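Local structure of cryptochrome DASH, chloroplastic/mitochondrial (Arabidopsis thaliana, 2J4D) at residues K361-W366 against A413-T418. The protein repairs cyclobutane pyrimidine dimers in single-stranded DNA, carrying FAD and a folate light antenna, and may also serve as a blue-light photoreceptor. Sequence-based numbering, arbitrary orientation.
With MHF (5,10-methenyl-6,7,8-trihydrofolic acid), chain D.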
# COMPACT_ATOMS: atom_id res chain seq x y z
N LYS A 361 15.03 -7.58 -23.81
CA LYS A 361 15.27 -6.28 -24.42
C LYS A 361 14.00 -5.45 -24.44
O LYS A 361 14.02 -4.26 -24.10
CB LYS A 361 15.79 -6.45 -25.85
CG LYS A 361 17.19 -5.91 -26.06
CD LYS A 361 17.47 -5.64 -27.54
CE LYS A 361 16.50 -4.61 -28.10
NZ LYS A 361 17.20 -3.42 -28.68
N LEU A 362 12.89 -6.06 -24.86
CA LEU A 362 11.63 -5.35 -24.89
C LEU A 362 11.28 -4.90 -23.49
O LEU A 362 10.92 -3.74 -23.27
CB LEU A 362 10.51 -6.24 -25.43
CG LEU A 362 10.26 -6.17 -26.93
CD1 LEU A 362 8.98 -6.92 -27.26
CD2 LEU A 362 10.14 -4.72 -27.37
N PHE A 363 11.37 -5.82 -22.53
CA PHE A 363 11.06 -5.48 -21.15
C PHE A 363 11.91 -4.31 -20.65
O PHE A 363 11.38 -3.34 -20.08
CB PHE A 363 11.27 -6.68 -20.23
CG PHE A 363 11.12 -6.34 -18.78
CD1 PHE A 363 9.89 -5.96 -18.26
CD2 PHE A 363 12.23 -6.32 -17.94
CE1 PHE A 363 9.76 -5.55 -16.93
CE2 PHE A 363 12.12 -5.92 -16.61
CZ PHE A 363 10.88 -5.53 -16.10
N GLU A 364 13.22 -4.38 -20.86
CA GLU A 364 14.08 -3.31 -20.39
C GLU A 364 13.74 -1.93 -20.96
O GLU A 364 13.91 -0.93 -20.27
CB GLU A 364 15.54 -3.65 -20.65
CG GLU A 364 15.97 -4.90 -19.89
CD GLU A 364 17.46 -5.16 -19.97
OE1 GLU A 364 18.10 -4.68 -20.93
OE2 GLU A 364 17.98 -5.86 -19.07
N SER A 365 13.25 -1.88 -22.19
CA SER A 365 12.90 -0.59 -22.80
C SER A 365 11.71 0.03 -22.08
O SER A 365 11.62 1.25 -21.95
CB SER A 365 12.59 -0.76 -24.30
OG SER A 365 11.41 -1.52 -24.52
N TRP A 366 10.79 -0.82 -21.62
CA TRP A 366 9.61 -0.40 -20.88
C TRP A 366 10.09 0.07 -19.50
O TRP A 366 9.78 1.17 -19.06
CB TRP A 366 8.67 -1.60 -20.71
CG TRP A 366 7.38 -1.35 -19.97
CD1 TRP A 366 6.24 -0.74 -20.46
CD2 TRP A 366 7.06 -1.77 -18.63
NE1 TRP A 366 5.24 -0.78 -19.51
CE2 TRP A 366 5.72 -1.40 -18.38
CE3 TRP A 366 7.78 -2.42 -17.62
CZ2 TRP A 366 5.08 -1.67 -17.16
CZ3 TRP A 366 7.15 -2.69 -16.41
CH2 TRP A 366 5.81 -2.32 -16.19
N ALA A 413 4.14 -6.82 -13.50
CA ALA A 413 3.66 -6.89 -12.12
C ALA A 413 4.81 -6.95 -11.11
O ALA A 413 4.75 -6.32 -10.05
CB ALA A 413 2.72 -8.09 -11.93
N GLU A 414 5.86 -7.71 -11.44
CA GLU A 414 7.01 -7.82 -10.54
C GLU A 414 7.83 -6.55 -10.49
O GLU A 414 8.42 -6.22 -9.46
CB GLU A 414 7.89 -9.03 -10.92
CG GLU A 414 7.29 -10.36 -10.44
CD GLU A 414 8.24 -11.55 -10.54
OE1 GLU A 414 9.45 -11.37 -10.80
OE2 GLU A 414 7.76 -12.69 -10.33
N TRP A 415 7.86 -5.81 -11.61
CA TRP A 415 8.59 -4.56 -11.63
C TRP A 415 7.85 -3.54 -10.76
O TRP A 415 8.46 -2.74 -10.05
CB TRP A 415 8.75 -4.01 -13.05
CG TRP A 415 9.58 -2.75 -13.07
CD1 TRP A 415 9.19 -1.52 -13.50
CD2 TRP A 415 10.93 -2.61 -12.60
NE1 TRP A 415 10.21 -0.61 -13.31
CE2 TRP A 415 11.29 -1.25 -12.76
CE3 TRP A 415 11.87 -3.49 -12.04
CZ2 TRP A 415 12.55 -0.75 -12.40
CZ3 TRP A 415 13.12 -3.00 -11.68
CH2 TRP A 415 13.45 -1.64 -11.86
N PHE A 416 6.51 -3.59 -10.80
CA PHE A 416 5.71 -2.70 -9.97
C PHE A 416 5.97 -3.12 -8.51
O PHE A 416 6.09 -2.29 -7.61
CB PHE A 416 4.22 -2.83 -10.30
CG PHE A 416 3.71 -1.84 -11.32
CD1 PHE A 416 4.51 -1.42 -12.39
CD2 PHE A 416 2.41 -1.35 -11.23
CE1 PHE A 416 4.02 -0.54 -13.35
CE2 PHE A 416 1.90 -0.47 -12.20
CZ PHE A 416 2.71 -0.07 -13.26
N GLU A 417 6.08 -4.43 -8.28
CA GLU A 417 6.34 -4.93 -6.94
C GLU A 417 7.67 -4.38 -6.40
O GLU A 417 7.79 -4.03 -5.22
CB GLU A 417 6.37 -6.46 -6.91
CG GLU A 417 6.83 -7.02 -5.55
CD GLU A 417 6.54 -8.50 -5.36
OE1 GLU A 417 6.14 -9.18 -6.33
OE2 GLU A 417 6.73 -8.98 -4.22
N THR A 418 8.67 -4.28 -7.26
CA THR A 418 9.95 -3.75 -6.84
C THR A 418 9.87 -2.26 -6.52
O THR A 418 10.35 -1.81 -5.47
CB THR A 418 11.02 -3.91 -7.94
OG1 THR A 418 11.28 -5.29 -8.18
CG2 THR A 418 12.31 -3.22 -7.52
N1 MHF D . 4.04 -10.61 -2.62
C2 MHF D . 3.47 -10.81 -1.39
NA2 MHF D . 3.40 -9.77 -0.51
N3 MHF D . 2.99 -12.02 -1.03
C4 MHF D . 3.07 -13.09 -1.87
O4 MHF D . 2.63 -14.20 -1.51
C4A MHF D . 3.67 -12.93 -3.15
N5 MHF D . 3.85 -13.98 -4.08
C6 MHF D . 4.79 -13.86 -5.25
C7 MHF D . 4.51 -12.47 -5.89
N8 MHF D . 4.73 -11.47 -4.79
C8A MHF D . 4.15 -11.65 -3.52
C9 MHF D . 4.50 -15.08 -6.16
N10 MHF D . 3.33 -15.71 -5.51
C11 MHF D . 3.43 -15.38 -4.08
C12 MHF D . 2.86 -19.94 -6.14
C13 MHF D . 3.04 -19.04 -7.24
C14 MHF D . 3.22 -17.67 -7.01
C15 MHF D . 3.23 -17.15 -5.69
C16 MHF D . 3.07 -18.06 -4.58
C17 MHF D . 2.89 -19.44 -4.81
C MHF D . 2.62 -21.38 -6.43
O MHF D . 2.58 -21.75 -7.60
N MHF D . 2.43 -22.27 -5.43
CA MHF D . 2.17 -23.67 -5.75
CB MHF D . 2.65 -24.58 -4.61
CG MHF D . 4.13 -24.47 -4.33
CD MHF D . 4.97 -24.80 -5.54
OE1 MHF D . 5.00 -25.98 -5.93
OE2 MHF D . 5.59 -23.86 -6.10
CT MHF D . 0.67 -23.89 -5.97
O1 MHF D . -0.12 -23.00 -5.59
O2 MHF D . 0.29 -24.95 -6.50
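Four aromatic side chains, Phe363 and Trp366 from one helix and Trp415 and Phe416 from the other, bridge helix segments whose axes come no closer than 12.2 Å, without one hydrogen bond between the segments. Trp366 has its CG anti to the backbone N (chi1 -180°), which carries its six-membered ring toward helix 409-419. Trp366 CZ3 lies 3.7 Å from Trp415 CD1, and Trp415 CB sits in the plane of the Trp366 ring, at its edge, 3.9 Å from Trp366 CZ3. The two indoles run past one another head to tail, their planes inclined at 66°. On the next corner CH2 of Trp366 touches CE1 of Phe416 at 3.8 Å, the side chains crossing nearly at right angles. Phe363 adds its ring edge, CZ standing 4.0 Å from Trp415 CB. Both helices belong to the helical FAD-binding domain of this class-1 photolyase family member, and helix 409-419 runs between its two chromophores: Phe416 touches FAD, whereas Glu417 accepts a hydrogen bond from N8 of the folate at OE1 (3.1 Å) and a weak one at OE2. Replacing Trp366 by an alanine is likely to open a gap beside Trp415 and Phe416, leaving the FAD-contacting ring less firmly backed, and to remove the indole NE1 bond to the Val397 carbonyl. Lys89 forms a salt bridge with Glu417 OE2, while Tyr429 hydrogen-bonds to OE1.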